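Side-chain contact in E3 ubiquitin-protein ligase ORTHRUS 2 (Arabidopsis thaliana, PDB 7DUF), which probably acts as a RING-type E3 ubiquitin ligase linked to DNA methylation, whose PHD finger folds around two zinc ions: residues A[39-44]-A[59-64]. Numbering follows the deposited sequence.
Sequences TPWHVS and WHCPDC. With ZN (zinc ion), chain C; ZN (zinc ion), chain D.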
# COMPACT_ATOMS: atom_id res chain seq x y z
N THR A 39 11.55 -1.06 -3.72
CA THR A 39 11.48 -1.86 -4.93
C THR A 39 10.05 -2.34 -5.13
O THR A 39 9.44 -2.85 -4.19
CB THR A 39 12.42 -3.06 -4.86
OG1 THR A 39 13.71 -2.63 -4.42
CG2 THR A 39 12.55 -3.72 -6.22
N PRO A 40 9.48 -2.17 -6.32
CA PRO A 40 8.12 -2.67 -6.55
C PRO A 40 8.11 -4.18 -6.73
O PRO A 40 8.98 -4.76 -7.40
CB PRO A 40 7.69 -1.96 -7.84
CG PRO A 40 8.97 -1.69 -8.55
CD PRO A 40 10.01 -1.46 -7.49
N TRP A 41 7.13 -4.83 -6.11
CA TRP A 41 6.95 -6.27 -6.20
C TRP A 41 5.53 -6.58 -6.64
O TRP A 41 4.59 -5.88 -6.26
CB TRP A 41 7.24 -6.95 -4.86
CG TRP A 41 8.67 -6.91 -4.44
CD1 TRP A 41 9.37 -5.81 -4.03
CD2 TRP A 41 9.60 -8.00 -4.40
NE1 TRP A 41 10.66 -6.15 -3.73
CE2 TRP A 41 10.83 -7.49 -3.95
CE3 TRP A 41 9.50 -9.37 -4.70
CZ2 TRP A 41 11.96 -8.30 -3.80
CZ3 TRP A 41 10.62 -10.16 -4.55
CH2 TRP A 41 11.83 -9.63 -4.10
N HIS A 42 5.38 -7.62 -7.45
CA HIS A 42 4.06 -8.09 -7.85
C HIS A 42 3.48 -8.91 -6.71
O HIS A 42 3.97 -10.00 -6.40
CB HIS A 42 4.15 -8.91 -9.13
CG HIS A 42 2.82 -9.25 -9.73
ND1 HIS A 42 2.66 -10.19 -10.72
CD2 HIS A 42 1.58 -8.76 -9.47
CE1 HIS A 42 1.38 -10.27 -11.04
NE2 HIS A 42 0.71 -9.42 -10.30
N VAL A 43 2.43 -8.38 -6.07
CA VAL A 43 1.90 -9.00 -4.85
C VAL A 43 1.33 -10.38 -5.14
O VAL A 43 1.28 -11.24 -4.25
CB VAL A 43 0.86 -8.08 -4.20
CG1 VAL A 43 -0.52 -8.29 -4.80
CG2 VAL A 43 0.83 -8.30 -2.69
N SER A 44 0.92 -10.64 -6.39
CA SER A 44 0.39 -11.96 -6.73
C SER A 44 1.48 -13.02 -6.69
O SER A 44 1.24 -14.15 -6.25
CB SER A 44 -0.27 -11.91 -8.10
OG SER A 44 -0.10 -13.14 -8.79
N TRP A 59 5.09 -2.38 4.62
CA TRP A 59 5.52 -3.65 4.04
C TRP A 59 7.01 -3.63 3.73
O TRP A 59 7.54 -2.63 3.25
CB TRP A 59 4.73 -3.96 2.77
CG TRP A 59 5.10 -5.28 2.17
CD1 TRP A 59 4.80 -6.52 2.67
CD2 TRP A 59 5.84 -5.51 0.97
NE1 TRP A 59 5.31 -7.49 1.85
CE2 TRP A 59 5.95 -6.90 0.80
CE3 TRP A 59 6.42 -4.66 0.02
CZ2 TRP A 59 6.62 -7.47 -0.28
CZ3 TRP A 59 7.08 -5.23 -1.06
CH2 TRP A 59 7.17 -6.62 -1.20
N HIS A 60 7.67 -4.75 4.01
CA HIS A 60 9.10 -4.91 3.75
C HIS A 60 9.30 -6.11 2.85
O HIS A 60 8.81 -7.21 3.15
CB HIS A 60 9.87 -5.05 5.06
CG HIS A 60 9.81 -3.84 5.93
ND1 HIS A 60 9.83 -2.56 5.42
CD2 HIS A 60 9.72 -3.70 7.28
CE1 HIS A 60 9.76 -1.69 6.41
NE2 HIS A 60 9.69 -2.35 7.55
N CYS A 61 10.02 -5.90 1.75
CA CYS A 61 10.13 -6.91 0.71
C CYS A 61 10.94 -8.11 1.19
O CYS A 61 11.69 -8.02 2.16
CB CYS A 61 10.77 -6.29 -0.54
SG CYS A 61 12.56 -6.16 -0.49
N PRO A 62 10.78 -9.26 0.52
CA PRO A 62 11.50 -10.47 0.97
C PRO A 62 13.01 -10.31 1.03
O PRO A 62 13.66 -10.97 1.85
CB PRO A 62 11.09 -11.52 -0.07
CG PRO A 62 9.76 -11.07 -0.54
CD PRO A 62 9.82 -9.57 -0.55
N ASP A 63 13.59 -9.45 0.19
CA ASP A 63 15.04 -9.25 0.24
C ASP A 63 15.45 -8.42 1.46
O ASP A 63 16.58 -8.55 1.94
CB ASP A 63 15.52 -8.58 -1.04
CG ASP A 63 15.89 -9.58 -2.12
OD1 ASP A 63 16.48 -10.63 -1.78
OD2 ASP A 63 15.58 -9.33 -3.30
N CYS A 64 14.55 -7.59 1.98
CA CYS A 64 14.84 -6.76 3.14
C CYS A 64 14.40 -7.39 4.45
O CYS A 64 14.94 -7.04 5.50
CB CYS A 64 14.18 -5.39 3.00
SG CYS A 64 14.93 -4.32 1.74
ZN ZN C . 13.18 -4.03 0.23
ZN ZN D . 4.13 -11.52 -11.36
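Trp59 and Pro62 lie over one face of the Trp41 indole, and the Asp63 carboxylate sits at its edge. The two tryptophans form an offset edge-to-face pair. Trp59 turns its edge to the five-membered ring of Trp41, with the planes at 75° and Trp59 CH2 3.6 Å from Trp41 CG. Pro62 takes the six-membered ring. Pro62 CD stands 3.9 Å from the centroid of that Trp41 ring and almost straight above it, a CH-pi contact. Asp63 OD2 lies near the indole plane, 3.8 Å from Trp41 CZ2, and its carboxylate is tilted 64° to the ring. Cys61 CB packs obliquely on the indole, 3.6 Å from Trp41 CE2. Cys61 SG lies farther off, 4.6 Å from the centroid of the Trp41 five-membered ring, a sulfur-aromatic contact. A chi1 of 81° sets Cys61 SG over its own backbone, 2.3 Å from a zinc ion. Cys64 SG binds the same zinc, and Cys34 and Cys37 complete the site. The turn between the two cysteines has a backbone hydrogen bond from Cys64 N to Cys61 O. On strand 40-42, the His42 side chain sets out away from segment 59-64, and its ND1 binds the other zinc with Cys19, Cys22 and Cys45. Trp41 thus packs a strand of the small sheet against the last zinc-binding turn. This buried aromatic core between two zinc sites belongs to the cross-braced PHD finger.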